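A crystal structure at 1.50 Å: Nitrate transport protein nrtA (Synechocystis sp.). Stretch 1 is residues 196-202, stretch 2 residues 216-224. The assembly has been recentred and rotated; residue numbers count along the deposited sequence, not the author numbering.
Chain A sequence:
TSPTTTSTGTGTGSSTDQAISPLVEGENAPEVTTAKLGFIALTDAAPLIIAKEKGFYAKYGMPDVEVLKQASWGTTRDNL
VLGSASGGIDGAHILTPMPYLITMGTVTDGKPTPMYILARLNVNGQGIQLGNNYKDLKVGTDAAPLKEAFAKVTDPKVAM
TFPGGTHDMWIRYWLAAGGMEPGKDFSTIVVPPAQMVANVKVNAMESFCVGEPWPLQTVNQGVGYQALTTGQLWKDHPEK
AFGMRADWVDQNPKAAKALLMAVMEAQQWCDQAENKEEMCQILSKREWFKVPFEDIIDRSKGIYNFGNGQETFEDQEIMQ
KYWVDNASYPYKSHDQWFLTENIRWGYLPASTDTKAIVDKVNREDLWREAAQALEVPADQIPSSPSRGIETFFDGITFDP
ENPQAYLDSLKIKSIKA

Stretch 1 (196-202) MVANVKV
Stretch 2 216-224: LQTVNQGVG

Helical turns run through Met 196 to Val 200 with phi near -65° and psi between -47° and -29°. Val 200 N donates a hydrogen bond to Met 196 O at 3.0 Å. Val 202 has phi/psi -105/22, and Val 202 N donates a hydrogen bond to Asn 199 O at 3.0 Å. The second helix enters from earlier in the chain and runs through Leu 216 to Asn 220. Asn 220 N donates a hydrogen bond to Leu 216 O at 2.8 Å, and Gln 221 N to Gln 217 O at 2.9 Å. Gly 222 has left helical geometry with phi/psi 70/27, a conformation that favours glycine. This is a Schellman motif: Val 223 N donates a hydrogen bond to Thr 218 O at 3.1 Å and Gly 222 N to Val 219 O at 3.0 Å. Val 223 follows at -104/11 and Gly 224 at 174/177.

The helices run in broadly the same direction, with a crossing angle of -43° and axes 10.2 Å apart at closest approach. Val 197 CA is 6.1 Å from Thr 218 CA, and Lys 201 CA is 6.1 Å from Val 223 CA.

No hydrogen bond crosses between the stretches; the contact is van der Waals packing. Val 197 (chi1 t) points toward the second stretch. Val 197 CG2 lies 3.6 Å from both Gln 217 OE1 (t, t, chi3 99°) and Thr 218 OG1 (m). Val 197 CG1 lies 3.6 Å from Gln 221 NE2 (m, t, chi3 -168°) and 4.2 Å from Val 223 CG2. A valine methyl cannot hydrogen-bond, so the polar approaches are packing. Gln 217 NE2 is hydrogen-bonded elsewhere in the structure, and Thr 218 OG1 to a residue just outside the stretches.

The turn at Gly 222 is followed by Val 223 (m), whose CB points toward the first helix. Val 200 (p) meets it with Val 200 CG1 3.9 Å from Val 223 CG2 and 3.8 Å from Val 223 O. Lys 201 (m, t, p, m) starts sideways; Lys 201 CG is 3.9 Å from Val 223 CG1. Ala 198 points away and makes no contact.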

# COMPACT_ATOMS: atom_id res chain seq x y z
N MET A 196 2.55 -9.49 -11.74
CA MET A 196 1.21 -9.21 -12.28
C MET A 196 1.21 -9.08 -13.80
O MET A 196 0.33 -9.66 -14.47
CB MET A 196 0.65 -7.93 -11.64
CG MET A 196 0.21 -8.07 -10.20
SD MET A 196 -1.40 -8.89 -10.15
CE MET A 196 -1.73 -8.82 -8.39
N VAL A 197 2.15 -8.32 -14.35
CA VAL A 197 2.20 -8.13 -15.80
C VAL A 197 2.42 -9.47 -16.53
O VAL A 197 1.70 -9.78 -17.50
CB VAL A 197 3.30 -7.07 -16.15
CG1 VAL A 197 3.51 -6.98 -17.68
CG2 VAL A 197 2.86 -5.71 -15.65
N ALA A 198 3.33 -10.31 -16.03
CA ALA A 198 3.58 -11.60 -16.70
C ALA A 198 2.33 -12.48 -16.67
O ALA A 198 2.05 -13.23 -17.62
CB ALA A 198 4.73 -12.33 -16.02
N ASN A 199 1.59 -12.40 -15.57
CA ASN A 199 0.38 -13.20 -15.45
C ASN A 199 -0.74 -12.73 -16.37
O ASN A 199 -1.41 -13.57 -16.99
CB ASN A 199 -0.10 -13.22 -14.00
CG ASN A 199 0.55 -14.33 -13.21
OD1 ASN A 199 -0.02 -15.41 -13.07
ND2 ASN A 199 1.76 -14.10 -12.73
N VAL A 200 -0.95 -11.42 -16.51
CA VAL A 200 -2.04 -10.99 -17.38
C VAL A 200 -1.69 -11.36 -18.83
O VAL A 200 -2.57 -11.67 -19.64
CB VAL A 200 -2.40 -9.46 -17.20
CG1 VAL A 200 -1.38 -8.56 -17.85
CG2 VAL A 200 -3.83 -9.22 -17.74
N LYS A 201 -0.40 -11.40 -19.13
CA LYS A 201 0.04 -11.79 -20.47
C LYS A 201 -0.37 -13.21 -20.81
O LYS A 201 -0.49 -13.55 -21.99
CB LYS A 201 1.56 -11.65 -20.59
CG LYS A 201 2.07 -10.24 -20.33
CD LYS A 201 3.59 -10.17 -20.41
CE LYS A 201 4.11 -10.95 -21.61
NZ LYS A 201 4.31 -12.39 -21.30
N VAL A 202 -0.48 -14.08 -19.81
CA VAL A 202 -0.88 -15.48 -20.08
C VAL A 202 -2.32 -15.74 -19.66
O VAL A 202 -2.72 -16.88 -19.43
CB VAL A 202 0.06 -16.51 -19.39
CG1 VAL A 202 1.41 -16.50 -20.09
CG2 VAL A 202 0.22 -16.21 -17.91
N LEU A 216 1.22 1.26 -15.16
CA LEU A 216 1.72 1.92 -16.36
C LEU A 216 2.47 0.94 -17.24
O LEU A 216 2.38 1.03 -18.47
CB LEU A 216 2.62 3.11 -15.98
CG LEU A 216 3.25 3.86 -17.20
CD1 LEU A 216 2.20 4.29 -18.22
CD2 LEU A 216 3.96 5.11 -16.70
N GLN A 217 3.21 -0.02 -16.65
CA GLN A 217 3.92 -0.95 -17.48
C GLN A 217 2.92 -1.77 -18.29
O GLN A 217 3.16 -2.12 -19.44
CB GLN A 217 4.80 -1.87 -16.63
CG GLN A 217 5.49 -2.91 -17.52
CD GLN A 217 6.52 -3.72 -16.78
OE1 GLN A 217 6.25 -4.85 -16.36
NE2 GLN A 217 7.71 -3.14 -16.59
N THR A 218 1.78 -2.08 -17.68
CA THR A 218 0.74 -2.85 -18.37
C THR A 218 0.29 -2.11 -19.63
O THR A 218 0.15 -2.72 -20.72
CB THR A 218 -0.48 -3.04 -17.45
OG1 THR A 218 -0.12 -3.84 -16.32
CG2 THR A 218 -1.60 -3.73 -18.18
N VAL A 219 0.06 -0.80 -19.47
CA VAL A 219 -0.37 0.06 -20.57
C VAL A 219 0.73 0.17 -21.63
O VAL A 219 0.49 -0.04 -22.83
CB VAL A 219 -0.73 1.46 -20.03
CG1 VAL A 219 -0.90 2.47 -21.20
CG2 VAL A 219 -2.04 1.40 -19.23
N ASN A 220 1.95 0.45 -21.19
CA ASN A 220 3.02 0.61 -22.15
C ASN A 220 3.36 -0.65 -22.91
O ASN A 220 3.77 -0.55 -24.07
CB ASN A 220 4.28 1.20 -21.47
CG ASN A 220 4.13 2.68 -21.09
OD1 ASN A 220 3.27 3.36 -21.60
ND2 ASN A 220 4.98 3.17 -20.19
N GLN A 221 3.20 -1.81 -22.28
CA GLN A 221 3.47 -3.05 -22.99
C GLN A 221 2.27 -3.48 -23.84
O GLN A 221 2.38 -4.42 -24.63
CB GLN A 221 3.87 -4.16 -21.99
CG GLN A 221 5.24 -3.90 -21.40
CD GLN A 221 5.84 -5.07 -20.63
OE1 GLN A 221 6.85 -4.90 -19.93
NE2 GLN A 221 5.26 -6.24 -20.77
N GLY A 222 1.14 -2.80 -23.67
CA GLY A 222 -0.05 -3.11 -24.44
C GLY A 222 -0.71 -4.42 -24.08
O GLY A 222 -1.38 -5.02 -24.92
N VAL A 223 -0.53 -4.87 -22.84
CA VAL A 223 -1.09 -6.16 -22.45
C VAL A 223 -2.33 -6.03 -21.59
O VAL A 223 -2.83 -7.02 -21.05
CB VAL A 223 -0.04 -7.05 -21.72
CG1 VAL A 223 1.11 -7.32 -22.69
CG2 VAL A 223 0.48 -6.35 -20.46
N GLY A 224 -2.85 -4.81 -21.51
CA GLY A 224 -4.07 -4.55 -20.76
C GLY A 224 -4.30 -3.06 -20.74
O GLY A 224 -3.52 -2.31 -21.31